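Local atomic coordinates of APC3568 protein (Geobacillus stearothermophilus, PDB entry 1RFZ), a protein that is of unknown function but may act as a phosphatidylglycerophosphatase, removing phosphate from phosphatidylglycerophosphate. Residues Q14-W19 with E62-I67; N55-K60 with A153-S158; I67-Q72 with E101-S106; R91-L96 with N134-G139; Y121-K126 with F144-V149. All coordinates share one frame; numbering follows the deposited sequence.

Contact 1: Q14-W19 with E62-I67; sequences QTARRW and EVQNAI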
# COMPACT_ATOMS: atom_id res chain seq x y z
N GLN A 14 -6.78 21.51 13.90
CA GLN A 14 -7.69 21.82 15.00
C GLN A 14 -9.03 21.10 14.89
O GLN A 14 -9.49 20.47 15.84
CB GLN A 14 -7.93 23.32 15.10
CG GLN A 14 -9.02 23.69 16.09
CD GLN A 14 -9.24 25.18 16.15
OE1 GLN A 14 -8.35 25.93 16.56
NE2 GLN A 14 -10.41 25.63 15.72
N THR A 15 -9.66 21.22 13.72
CA THR A 15 -10.95 20.59 13.49
C THR A 15 -10.90 19.07 13.63
O THR A 15 -11.82 18.45 14.16
CB THR A 15 -11.48 20.95 12.09
OG1 THR A 15 -11.78 22.35 12.04
CG2 THR A 15 -12.73 20.15 11.76
N ALA A 16 -9.81 18.47 13.17
CA ALA A 16 -9.65 17.03 13.27
C ALA A 16 -9.51 16.63 14.73
O ALA A 16 -9.95 15.54 15.12
CB ALA A 16 -8.44 16.61 12.49
N ARG A 17 -8.92 17.50 15.53
CA ARG A 17 -8.76 17.22 16.96
C ARG A 17 -10.11 17.31 17.67
O ARG A 17 -10.44 16.47 18.50
CB ARG A 17 -7.78 18.20 17.61
CG ARG A 17 -6.33 17.85 17.41
CD ARG A 17 -5.41 18.99 17.82
NE ARG A 17 -4.00 18.59 17.72
CZ ARG A 17 -3.37 17.84 18.62
NH1 ARG A 17 -4.02 17.39 19.70
NH2 ARG A 17 -2.10 17.50 18.44
N ARG A 18 -10.88 18.33 17.33
CA ARG A 18 -12.18 18.52 17.95
C ARG A 18 -13.09 17.32 17.67
O ARG A 18 -13.61 16.71 18.60
CB ARG A 18 -12.83 19.81 17.44
CG ARG A 18 -13.95 20.35 18.31
CD ARG A 18 -14.52 21.61 17.70
NE ARG A 18 -14.87 21.39 16.30
CZ ARG A 18 -15.35 22.32 15.48
NH1 ARG A 18 -15.55 23.56 15.93
NH2 ARG A 18 -15.64 22.01 14.22
N TRP A 19 -13.27 16.98 16.40
CA TRP A 19 -14.10 15.84 16.03
C TRP A 19 -13.72 14.62 16.86
O TRP A 19 -14.60 13.94 17.41
CB TRP A 19 -13.95 15.52 14.54
CG TRP A 19 -14.61 16.52 13.63
CD1 TRP A 19 -14.88 17.83 13.91
CD2 TRP A 19 -14.97 16.33 12.24
NE1 TRP A 19 -15.37 18.46 12.80
CE2 TRP A 19 -15.43 17.57 11.76
CE3 TRP A 19 -14.94 15.24 11.37
CZ2 TRP A 19 -15.86 17.75 10.44
CZ3 TRP A 19 -15.37 15.42 10.05
CH2 TRP A 19 -15.82 16.67 9.60
N GLU A 62 -2.19 14.29 5.62
CA GLU A 62 -2.63 12.98 5.17
C GLU A 62 -3.51 12.31 6.22
O GLU A 62 -4.49 11.67 5.89
CB GLU A 62 -1.43 12.09 4.83
CG GLU A 62 -1.85 10.67 4.45
CD GLU A 62 -1.29 10.18 3.11
OE1 GLU A 62 -1.39 10.93 2.10
OE2 GLU A 62 -0.77 9.04 3.06
N VAL A 63 -3.15 12.50 7.49
CA VAL A 63 -3.87 11.91 8.61
C VAL A 63 -5.14 12.67 8.93
O VAL A 63 -6.13 12.09 9.38
CB VAL A 63 -3.01 11.91 9.87
CG1 VAL A 63 -3.77 11.29 11.04
CG2 VAL A 63 -1.72 11.17 9.61
N GLN A 64 -5.11 13.98 8.74
CA GLN A 64 -6.28 14.80 9.00
C GLN A 64 -7.26 14.36 7.93
O GLN A 64 -8.38 13.96 8.23
CB GLN A 64 -5.96 16.29 8.80
CG GLN A 64 -5.43 17.04 10.01
CD GLN A 64 -4.16 17.83 9.71
OE1 GLN A 64 -4.00 18.39 8.61
NE2 GLN A 64 -3.24 17.89 10.68
N ASN A 65 -6.80 14.44 6.69
CA ASN A 65 -7.60 14.05 5.56
C ASN A 65 -8.28 12.72 5.85
O ASN A 65 -9.43 12.49 5.45
CB ASN A 65 -6.73 13.93 4.30
CG ASN A 65 -6.43 15.27 3.68
OD1 ASN A 65 -7.00 16.29 4.09
ND2 ASN A 65 -5.56 15.29 2.68
N ALA A 66 -7.56 11.86 6.55
CA ALA A 66 -8.09 10.55 6.90
C ALA A 66 -9.09 10.70 8.03
O ALA A 66 -10.23 10.28 7.91
CB ALA A 66 -6.95 9.63 7.31
N ILE A 67 -8.65 11.31 9.13
CA ILE A 67 -9.52 11.49 10.28
C ILE A 67 -10.82 12.19 9.92
O ILE A 67 -11.87 11.81 10.44
CB ILE A 67 -8.84 12.32 11.40
CG1 ILE A 67 -7.56 11.64 11.86
CG2 ILE A 67 -9.81 12.50 12.58
CD1 ILE A 67 -6.98 12.31 13.07
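Ala16 of helix 13-22 and Ile67 of helix 61-76 carry most of this buried contact, with Gln64 beside them. It is a helix-to-helix packing in an all-helical fold. The two backbones come nearest at Ala16 and Gln64, where the CA atoms lie 5.9 Å apart. Ala16 brings only a methyl to this point. Its CB points at the other helix and meets Gln64 CG at 3.9 Å. It also faces the side branch of Ile67, with Ala16 CB to Ile67 CG2 at 4.3 Å.

Ile67 sends CG2 across because this branch lies anti to its own backbone N, while CG1 takes the place beside that N (chi1 -59°). Gln64 takes part through its aliphatic portion. The chain bends at chi2 (130°), and the amide leaves the contact. Its NE2 donates to the carbonyl O of Ile58, so this buried N-H group has a partner on helix 47-58.

The apolar patch extends further along both helices. Ala16 and Trp19 also pack on Leu68, and Ile67 packs on Leu20. On the far side, Asn65 packs against Tyr97 of the second subunit. The contact with Ile67 reaches the backbone of helix 13-22 at Ala16 O, which lies 4.0 Å from Ile67 CG2.

Contact 2: N55-K60 with A153-S158; sequences NRVISK and AAAASS. With SO4 (sulfate ion), chain E.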
# COMPACT_ATOMS: atom_id res chain seq x y z
N ASN A 55 0.62 13.42 18.91
CA ASN A 55 0.38 14.76 18.38
C ASN A 55 1.09 14.90 17.05
O ASN A 55 0.59 15.54 16.11
CB ASN A 55 0.91 15.82 19.34
CG ASN A 55 0.04 15.97 20.58
OD1 ASN A 55 -1.18 16.05 20.50
ND2 ASN A 55 0.68 16.02 21.74
N ARG A 56 2.26 14.28 16.96
CA ARG A 56 3.05 14.34 15.75
C ARG A 56 2.32 13.79 14.54
O ARG A 56 2.30 14.42 13.48
CB ARG A 56 4.37 13.60 15.95
CG ARG A 56 5.50 14.31 15.28
CD ARG A 56 5.62 15.70 15.84
NE ARG A 56 6.46 16.53 14.99
CZ ARG A 56 6.76 17.80 15.25
NH1 ARG A 56 6.29 18.37 16.36
NH2 ARG A 56 7.52 18.49 14.41
N VAL A 57 1.73 12.61 14.69
CA VAL A 57 0.98 11.98 13.61
C VAL A 57 -0.24 12.83 13.21
O VAL A 57 -0.53 13.01 12.01
CB VAL A 57 0.50 10.58 14.04
CG1 VAL A 57 -0.59 10.06 13.11
CG2 VAL A 57 1.66 9.63 14.04
N ILE A 58 -0.94 13.36 14.21
CA ILE A 58 -2.12 14.15 13.97
C ILE A 58 -1.83 15.47 13.26
O ILE A 58 -2.68 15.99 12.52
CB ILE A 58 -2.88 14.36 15.31
CG1 ILE A 58 -3.59 13.05 15.67
CG2 ILE A 58 -3.88 15.49 15.20
CD1 ILE A 58 -4.06 12.93 17.11
N SER A 59 -0.62 15.99 13.43
CA SER A 59 -0.22 17.24 12.76
C SER A 59 -0.07 17.10 11.23
O SER A 59 0.16 18.09 10.54
CB SER A 59 1.12 17.70 13.32
OG SER A 59 2.12 16.74 13.05
N LYS A 60 -0.19 15.87 10.73
CA LYS A 60 -0.06 15.55 9.31
C LYS A 60 -1.36 15.64 8.51
O LYS A 60 -2.36 15.04 8.88
CB LYS A 60 0.49 14.12 9.15
CG LYS A 60 2.00 13.99 9.06
CD LYS A 60 2.64 13.89 10.41
CE LYS A 60 4.13 13.61 10.25
NZ LYS A 60 4.80 14.65 9.42
N ALA A 153 -2.34 5.18 16.72
CA ALA A 153 -1.50 4.63 17.79
C ALA A 153 -0.28 3.91 17.20
O ALA A 153 0.86 4.11 17.64
CB ALA A 153 -2.32 3.67 18.63
N ALA A 154 -0.54 3.07 16.20
CA ALA A 154 0.49 2.30 15.51
C ALA A 154 1.57 3.20 14.90
O ALA A 154 2.77 3.02 15.15
CB ALA A 154 -0.16 1.45 14.42
N ALA A 155 1.12 4.17 14.09
CA ALA A 155 1.99 5.13 13.42
C ALA A 155 2.82 5.95 14.41
O ALA A 155 3.96 6.30 14.13
CB ALA A 155 1.15 6.06 12.55
N ALA A 156 2.23 6.27 15.56
CA ALA A 156 2.92 7.03 16.59
C ALA A 156 4.05 6.17 17.14
O ALA A 156 5.14 6.66 17.44
CB ALA A 156 1.95 7.39 17.70
N SER A 157 3.79 4.87 17.27
CA SER A 157 4.77 3.92 17.77
C SER A 157 5.88 3.71 16.73
O SER A 157 7.05 3.53 17.06
CB SER A 157 4.09 2.59 18.09
OG SER A 157 4.98 1.74 18.77
N SER A 158 5.48 3.71 15.47
CA SER A 158 6.40 3.54 14.36
C SER A 158 7.36 4.72 14.41
O SER A 158 8.57 4.56 14.25
CB SER A 158 5.63 3.52 13.05
OG SER A 158 6.48 3.20 11.97
S SO4 E . 8.21 14.42 12.32
O1 SO4 E . 9.15 13.35 11.89
O2 SO4 E . 8.53 14.81 13.72
O3 SO4 E . 6.80 13.96 12.22
O4 SO4 E . 8.35 15.61 11.45
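Val57 presses one methyl, CG2, against Ala155 and Ala156 of helix 145-163. CG2 lies 3.9 Å from Ala155 CB and 3.7 Å from the backbone N of Ala156. CG1 lies opposite the backbone N of Val57 (chi1 164°), which leaves CG2 opposite the carbonyl carbon and able to reach across. Two small alanines let the helices approach closely: the CA atoms of Val57 and Ala156 are 6.1 Å apart.

Further out, Val57 packs on Tyr111, and Ala156 packs on Val34 of helix 27-38. Ser158 OG is hydrogen-bonded to Tyr111 O, which ties helix 145-163 to the same loop.

A sulfate lies at the edge of the contact, probably taken from the crystallisation liquor. Arg56 NE donates to its O2 at 3.0 Å, with a bent N-H...O angle of 134°. The Arg56 chain turns at chi2, and its CG also lies near the ion. Lys60 NZ is 3.5 Å from sulfate O3, and Arg159 NH2 adds a hydrogen bond from helix 145-163. The side chains that meet across the contact are apolar, while beside them Arg56, Lys60 and Arg159 gather in a place suited to an anion.

Contact 3: I67-Q72 with E101-S106; sequences ILTGIQ and EILALS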
# COMPACT_ATOMS: atom_id res chain seq x y z
N ILE A 67 -8.65 11.31 9.13
CA ILE A 67 -9.52 11.49 10.28
C ILE A 67 -10.82 12.19 9.92
O ILE A 67 -11.87 11.81 10.44
CB ILE A 67 -8.84 12.32 11.40
CG1 ILE A 67 -7.56 11.64 11.86
CG2 ILE A 67 -9.81 12.50 12.58
CD1 ILE A 67 -6.98 12.31 13.07
N LEU A 68 -10.78 13.20 9.06
CA LEU A 68 -12.02 13.90 8.71
C LEU A 68 -12.98 12.98 7.96
O LEU A 68 -14.08 12.73 8.45
CB LEU A 68 -11.75 15.17 7.89
CG LEU A 68 -11.06 16.34 8.62
CD1 LEU A 68 -11.26 17.61 7.84
CD2 LEU A 68 -11.62 16.51 10.02
N THR A 69 -12.55 12.48 6.80
CA THR A 69 -13.38 11.58 5.99
C THR A 69 -13.94 10.42 6.84
O THR A 69 -15.11 10.05 6.73
CB THR A 69 -12.56 10.97 4.84
OG1 THR A 69 -11.94 12.01 4.08
CG2 THR A 69 -13.48 10.17 3.94
N GLY A 70 -13.08 9.85 7.68
CA GLY A 70 -13.50 8.75 8.53
C GLY A 70 -14.68 9.11 9.40
O GLY A 70 -15.74 8.52 9.29
N ILE A 71 -14.51 10.10 10.27
CA ILE A 71 -15.59 10.49 11.16
C ILE A 71 -16.78 11.13 10.43
O ILE A 71 -17.83 11.34 11.04
CB ILE A 71 -15.10 11.45 12.26
CG1 ILE A 71 -13.96 10.80 13.05
CG2 ILE A 71 -16.23 11.74 13.23
CD1 ILE A 71 -13.51 11.59 14.28
N GLN A 72 -16.63 11.45 9.15
CA GLN A 72 -17.74 12.03 8.39
C GLN A 72 -18.75 10.93 8.08
O GLN A 72 -19.93 11.04 8.42
CB GLN A 72 -17.23 12.65 7.08
CG GLN A 72 -18.31 13.24 6.18
CD GLN A 72 -19.07 14.45 6.77
OE1 GLN A 72 -19.51 15.32 6.03
NE2 GLN A 72 -19.23 14.48 8.09
N GLU A 101 -10.45 -0.07 6.55
CA GLU A 101 -9.13 -0.60 6.84
C GLU A 101 -8.15 -0.01 5.85
O GLU A 101 -6.95 0.05 6.11
CB GLU A 101 -9.15 -2.13 6.72
CG GLU A 101 -10.04 -2.81 7.74
CD GLU A 101 -9.26 -3.31 8.95
OE1 GLU A 101 -8.44 -2.54 9.49
OE2 GLU A 101 -9.47 -4.47 9.35
N ILE A 102 -8.66 0.41 4.69
CA ILE A 102 -7.84 1.03 3.65
C ILE A 102 -7.44 2.43 4.12
O ILE A 102 -6.32 2.89 3.88
CB ILE A 102 -8.60 1.11 2.31
CG1 ILE A 102 -8.90 -0.29 1.80
CG2 ILE A 102 -7.78 1.83 1.27
CD1 ILE A 102 -9.78 -0.31 0.58
N LEU A 103 -8.36 3.10 4.81
CA LEU A 103 -8.07 4.43 5.34
C LEU A 103 -7.06 4.35 6.46
O LEU A 103 -6.11 5.12 6.50
CB LEU A 103 -9.35 5.11 5.87
CG LEU A 103 -10.02 6.10 4.91
CD1 LEU A 103 -11.17 6.79 5.60
CD2 LEU A 103 -9.01 7.13 4.44
N ALA A 104 -7.26 3.42 7.39
CA ALA A 104 -6.34 3.27 8.51
C ALA A 104 -4.90 3.02 8.07
O ALA A 104 -3.95 3.44 8.74
CB ALA A 104 -6.80 2.13 9.44
N LEU A 105 -4.74 2.33 6.93
CA LEU A 105 -3.41 2.01 6.42
C LEU A 105 -2.68 3.28 5.99
O LEU A 105 -1.48 3.43 6.25
CB LEU A 105 -3.51 1.04 5.25
CG LEU A 105 -2.18 0.36 4.92
CD1 LEU A 105 -1.86 -0.65 6.02
CD2 LEU A 105 -2.26 -0.33 3.56
N SER A 106 -3.42 4.18 5.33
CA SER A 106 -2.84 5.42 4.86
C SER A 106 -2.30 6.22 6.03
O SER A 106 -1.40 7.04 5.87
CB SER A 106 -3.85 6.26 4.08
OG SER A 106 -4.95 6.63 4.88
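Leu103 of helix 99-109 reaches over to Thr69 and Gly70 of helix 61-76. The approach is loose, with 77 Å² buried in all and CA atoms of Gly70 and Leu103 7.6 Å apart.

Along helix 61-76, Ile67 comes first. It faces away from Leu103 and packs on Ile152.

Thr69 follows and points at the other helix. Its methyl CG2 lies 4.4 Å from Leu103 CD1. Its hydroxyl has other partners: OG1 is hydrogen-bonded to the carbonyl O of Asn65 and to Tyr97 OH of the second subunit. Thr69 thus touches Leu103 with its methyl, while its hydroxyl links Asn65 O and the second subunit.

Gly70 offers its backbone alone. Leu103 CD1 stands 4.2 Å from Gly70 N, so a single methyl touches both residues. This methyl is the far end of a straight branch, anti to Leu103 CA (chi2 -175°).

Ile71 continues on the face of the helix packed against Trp19 and Leu20. Gln72 closes the segment, and its NE2 donates to Asp83 OD2 of the second subunit.

On the Leu103 side, Ser106 OG donates to the carbonyl O of Leu103, approaching in the carbonyl plane. The arrangement is a leucine methyl laid against a helix at a glycine, part of the apolar core of an all-helical subunit that also meets its neighbours.

Contact 4: R91-L96 with N134-G139; sequences RRDEGL and NDKSTG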
# COMPACT_ATOMS: atom_id res chain seq x y z
N ARG A 91 -23.12 1.05 8.45
CA ARG A 91 -23.71 1.11 9.77
C ARG A 91 -23.52 -0.21 10.51
O ARG A 91 -23.22 -0.22 11.71
CB ARG A 91 -25.19 1.46 9.72
CG ARG A 91 -25.70 1.82 11.09
CD ARG A 91 -26.91 2.71 11.05
NE ARG A 91 -27.22 3.22 12.38
CZ ARG A 91 -28.26 3.98 12.67
NH1 ARG A 91 -29.12 4.33 11.71
NH2 ARG A 91 -28.46 4.40 13.91
N ARG A 92 -23.66 -1.32 9.78
CA ARG A 92 -23.50 -2.64 10.37
C ARG A 92 -22.04 -2.95 10.73
O ARG A 92 -21.78 -3.68 11.69
CB ARG A 92 -24.02 -3.72 9.41
CG ARG A 92 -25.50 -3.58 9.06
CD ARG A 92 -26.37 -3.59 10.30
NE ARG A 92 -27.75 -3.24 9.99
CZ ARG A 92 -28.73 -3.19 10.89
NH1 ARG A 92 -28.49 -3.48 12.16
NH2 ARG A 92 -29.96 -2.85 10.52
N ASP A 93 -21.10 -2.40 9.96
CA ASP A 93 -19.68 -2.65 10.22
C ASP A 93 -19.43 -4.14 10.01
O ASP A 93 -19.06 -4.87 10.94
CB ASP A 93 -19.33 -2.23 11.67
CG ASP A 93 -17.84 -2.45 12.01
OD1 ASP A 93 -16.98 -2.05 11.20
OD2 ASP A 93 -17.55 -3.01 13.10
N GLU A 94 -19.63 -4.58 8.77
CA GLU A 94 -19.43 -5.98 8.44
C GLU A 94 -18.00 -6.28 7.98
O GLU A 94 -17.36 -5.46 7.31
CB GLU A 94 -20.46 -6.41 7.39
CG GLU A 94 -20.55 -5.47 6.21
CD GLU A 94 -20.08 -6.13 4.93
OE1 GLU A 94 -20.67 -7.17 4.55
OE2 GLU A 94 -19.11 -5.63 4.32
N GLY A 95 -17.53 -7.47 8.35
CA GLY A 95 -16.19 -7.92 8.02
C GLY A 95 -15.78 -7.93 6.56
O GLY A 95 -14.59 -8.05 6.26
N LEU A 96 -16.73 -7.82 5.64
CA LEU A 96 -16.41 -7.82 4.22
C LEU A 96 -16.13 -6.42 3.69
O LEU A 96 -15.64 -6.26 2.55
CB LEU A 96 -17.53 -8.46 3.39
CG LEU A 96 -17.67 -9.99 3.38
CD1 LEU A 96 -18.75 -10.38 2.39
CD2 LEU A 96 -16.36 -10.65 3.00
N ASN A 134 -15.50 -0.12 19.57
CA ASN A 134 -15.97 -1.30 18.87
C ASN A 134 -17.26 -1.81 19.49
O ASN A 134 -17.98 -2.61 18.87
CB ASN A 134 -14.91 -2.39 18.87
CG ASN A 134 -15.03 -3.30 17.67
OD1 ASN A 134 -14.17 -3.30 16.79
ND2 ASN A 134 -16.11 -4.08 17.62
N ASP A 135 -17.56 -1.35 20.70
CA ASP A 135 -18.78 -1.75 21.40
C ASP A 135 -19.99 -1.27 20.58
O ASP A 135 -20.19 -0.07 20.38
CB ASP A 135 -18.82 -1.12 22.79
CG ASP A 135 -19.29 -2.10 23.86
OD1 ASP A 135 -18.58 -3.10 24.10
OD2 ASP A 135 -20.36 -1.86 24.45
N LYS A 136 -20.80 -2.22 20.11
CA LYS A 136 -21.95 -1.90 19.28
C LYS A 136 -23.21 -1.55 20.06
O LYS A 136 -24.22 -1.16 19.48
CB LYS A 136 -22.23 -3.05 18.31
CG LYS A 136 -21.15 -3.20 17.26
CD LYS A 136 -21.41 -4.37 16.34
CE LYS A 136 -20.32 -4.48 15.29
NZ LYS A 136 -20.41 -5.77 14.55
N SER A 137 -23.13 -1.68 21.38
CA SER A 137 -24.26 -1.38 22.26
C SER A 137 -24.41 0.12 22.54
O SER A 137 -25.53 0.62 22.68
CB SER A 137 -24.12 -2.14 23.58
OG SER A 137 -22.90 -1.84 24.24
N THR A 138 -23.29 0.84 22.62
CA THR A 138 -23.29 2.28 22.90
C THR A 138 -24.22 3.08 21.99
O THR A 138 -24.51 4.25 22.26
CB THR A 138 -21.87 2.89 22.77
OG1 THR A 138 -21.43 2.81 21.40
CG2 THR A 138 -20.88 2.14 23.66
N GLY A 139 -24.69 2.46 20.92
CA GLY A 139 -25.59 3.15 20.01
C GLY A 139 -24.85 3.98 18.97
O GLY A 139 -25.40 4.31 17.92
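Arg92 and Lys136 mark the nearest approach of the two backbones, with CA atoms 9.1 Å apart, just where the chain leaves helix 86-92 and turns at Asp93 with positive phi (64°). This is a surface contact in an all-helical fold. It lies between the end of helix 86-92 with its following loop and the loop joining helix 129-134 to helix 145-163.

Lys136 bridges most of the gap. Its chain is fully extended beyond CG and carries the ammonium end over the exit of helix 86-92. There NZ lies 3.8 Å from the carbonyl O of Arg92 and 4.0 Å from that of Asp93. These separations are long. They suggest a mild electrostatic pull from two carbonyls rather than a firm grip.

Asp93 points toward Lys136 and crosses it at about a right angle. Its CG stands anti to the backbone N (chi1 -180°), which directs the carboxylate at the lysine chain. Asp93 OD2 meets the methylene CE at 3.8 Å. The opposite charges probably attract weakly, beyond salt-bridge distance.

Arg92 takes part through its backbone; its own side chain points away, and that of Arg91 stays exposed.

In the Lys136 loop, Thr138 OG1 makes a weak bond to Asp135 O. At Gly139 a side chain would run into the carbonyl O of Thr138. With Lys136 exposed and Asp93 partly so, the lysine probably keeps some freedom. Its charged end is still separated from the aspartate: Lys136 NZ lies 4.2 Å from Asp93 OD2.

Contact 5: Y121-K126 with F144-V149; sequences YIDKQK and FLDDIV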
# COMPACT_ATOMS: atom_id res chain seq x y z
N TYR A 121 -2.42 -5.76 15.04
CA TYR A 121 -2.35 -6.30 16.39
C TYR A 121 -3.34 -5.65 17.37
O TYR A 121 -4.12 -6.35 18.01
CB TYR A 121 -0.94 -6.17 16.95
CG TYR A 121 -0.83 -6.75 18.33
CD1 TYR A 121 -0.46 -5.95 19.41
CD2 TYR A 121 -1.13 -8.09 18.56
CE1 TYR A 121 -0.38 -6.47 20.70
CE2 TYR A 121 -1.06 -8.63 19.84
CZ TYR A 121 -0.69 -7.80 20.91
OH TYR A 121 -0.62 -8.30 22.19
N ILE A 122 -3.31 -4.32 17.51
CA ILE A 122 -4.26 -3.70 18.42
C ILE A 122 -5.64 -3.61 17.81
O ILE A 122 -6.59 -3.26 18.50
CB ILE A 122 -3.84 -2.29 18.90
CG1 ILE A 122 -3.18 -1.50 17.78
CG2 ILE A 122 -2.95 -2.40 20.12
CD1 ILE A 122 -2.78 -0.08 18.21
N ASP A 123 -5.77 -3.91 16.53
CA ASP A 123 -7.09 -3.84 15.93
C ASP A 123 -7.84 -5.11 16.34
O ASP A 123 -9.07 -5.14 16.36
CB ASP A 123 -7.00 -3.72 14.41
CG ASP A 123 -8.33 -3.35 13.77
OD1 ASP A 123 -9.04 -2.48 14.33
OD2 ASP A 123 -8.66 -3.92 12.71
N LYS A 124 -7.09 -6.14 16.69
CA LYS A 124 -7.69 -7.39 17.15
C LYS A 124 -7.86 -7.39 18.66
O LYS A 124 -8.95 -7.64 19.17
CB LYS A 124 -6.84 -8.59 16.72
CG LYS A 124 -7.46 -9.43 15.62
CD LYS A 124 -7.92 -10.77 16.16
CE LYS A 124 -8.79 -11.53 15.17
NZ LYS A 124 -10.14 -10.89 14.98
N GLN A 125 -6.79 -7.08 19.39
CA GLN A 125 -6.82 -7.05 20.85
C GLN A 125 -7.64 -5.88 21.40
O GLN A 125 -7.86 -5.78 22.60
CB GLN A 125 -5.39 -6.95 21.42
CG GLN A 125 -4.41 -8.06 21.03
CD GLN A 125 -4.67 -9.37 21.74
OE1 GLN A 125 -3.74 -10.03 22.22
NE2 GLN A 125 -5.93 -9.77 21.80
N LYS A 126 -8.05 -4.97 20.53
CA LYS A 126 -8.83 -3.79 20.91
C LYS A 126 -8.70 -3.23 22.35
O LYS A 126 -9.71 -3.00 23.02
CB LYS A 126 -10.30 -4.02 20.59
CG LYS A 126 -10.54 -4.12 19.11
CD LYS A 126 -11.96 -4.54 18.83
CE LYS A 126 -12.06 -5.02 17.39
NZ LYS A 126 -13.22 -5.94 17.20
N PHE A 144 -15.30 3.47 11.08
CA PHE A 144 -13.99 3.96 10.70
C PHE A 144 -13.10 4.35 11.85
O PHE A 144 -11.93 3.94 11.91
CB PHE A 144 -14.13 5.17 9.80
CG PHE A 144 -14.70 4.87 8.46
CD1 PHE A 144 -16.07 4.80 8.28
CD2 PHE A 144 -13.86 4.71 7.36
CE1 PHE A 144 -16.62 4.59 7.00
CE2 PHE A 144 -14.37 4.50 6.08
CZ PHE A 144 -15.76 4.44 5.89
N LEU A 145 -13.64 5.14 12.77
CA LEU A 145 -12.87 5.64 13.89
C LEU A 145 -12.05 4.66 14.73
O LEU A 145 -10.90 4.96 15.05
CB LEU A 145 -13.74 6.47 14.84
CG LEU A 145 -12.85 7.18 15.87
CD1 LEU A 145 -11.90 8.14 15.14
CD2 LEU A 145 -13.68 7.93 16.91
N ASP A 146 -12.60 3.51 15.10
CA ASP A 146 -11.82 2.60 15.93
C ASP A 146 -10.67 1.96 15.15
O ASP A 146 -9.79 1.31 15.73
CB ASP A 146 -12.71 1.54 16.58
CG ASP A 146 -13.06 0.40 15.66
OD1 ASP A 146 -13.60 0.67 14.56
OD2 ASP A 146 -12.79 -0.76 16.04
N ASP A 147 -10.67 2.15 13.84
CA ASP A 147 -9.61 1.64 12.97
C ASP A 147 -8.51 2.72 12.89
O ASP A 147 -7.32 2.41 13.00
CB ASP A 147 -10.14 1.38 11.55
CG ASP A 147 -10.55 -0.07 11.33
OD1 ASP A 147 -11.05 -0.37 10.23
OD2 ASP A 147 -10.38 -0.91 12.25
N ILE A 148 -8.92 3.97 12.71
CA ILE A 148 -7.96 5.05 12.66
C ILE A 148 -7.38 5.34 14.03
O ILE A 148 -6.23 5.77 14.14
CB ILE A 148 -8.59 6.32 12.05
CG1 ILE A 148 -9.74 6.81 12.90
CG2 ILE A 148 -9.14 6.02 10.68
CD1 ILE A 148 -10.62 7.81 12.14
N VAL A 149 -8.14 5.10 15.09
CA VAL A 149 -7.58 5.35 16.42
C VAL A 149 -6.45 4.37 16.61
O VAL A 149 -5.40 4.71 17.19
CB VAL A 149 -8.61 5.12 17.55
CG1 VAL A 149 -7.92 5.21 18.90
CG2 VAL A 149 -9.72 6.15 17.46
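Asp123 of helix 115-125 faces Asp147 of helix 145-163, carboxylate to carboxylate. This is the close part of a buried contact. Asp123 OD1 lies 2.9 Å from Asp147 OD2, and Asp123 OD2 lies 3.5 Å from the same oxygen. All three oxygens are acceptors, which makes this a meeting of like charges, and at this resolution the exact separation is uncertain. The two groups are turned 63° apart, so they do not stack. With CG turned opposite the backbone N (chi1 -168°), the carboxylate of Asp123 swings across.

The other side is looser. Asp146 points toward helix 115-125, but its OD2 stays 4.5 Å from Asp123 OD1. Lys126, partly exposed at the end of that helix, brings NZ to 5.3 Å from Asp146 OD2, too far for a salt bridge.

Glu101 and Asp100 bring further carboxylates up to Asp147, and Glu101 also lies near Asp123. Such a buried acidic cluster is consistent with a cation site. With an alanine here, the carboxylate of Asp123 is gone, and Asp147 would probably face a gap, the cluster being one acidic group short.

Around the pair, helix 99-109 covers Asp147 through Ala104, helix 129-134 covers Asp146 and Val149 through Leu133, and helix 27-38 receives Ile122. Tyr121 and Asp123 also pack on the fourth subunit.

How the contacts relate
Four contacts join helices of one all-helical subunit; contact 4 joins a helix end and loops. Contacts 1 and 3 share helix 61-76 and Ile67, and their centres are 10 Å apart. Contacts 2 and 5 share helix 145-163, with centres 14 Å apart. Contact 1 closes before contact 3 opens, and contact 3 before contact 5. Contact 2 spans the longest stretch of chain and encloses contacts 3, 4 and 5. Contacts 3 and 5 meet at the acidic cluster, where Glu101 approaches Asp123 and Asp147. Contact 4 is at the surface, about 25 Å from contact 2 between centres. The acidic cluster and the sulfate lie at different points along helix 145-163.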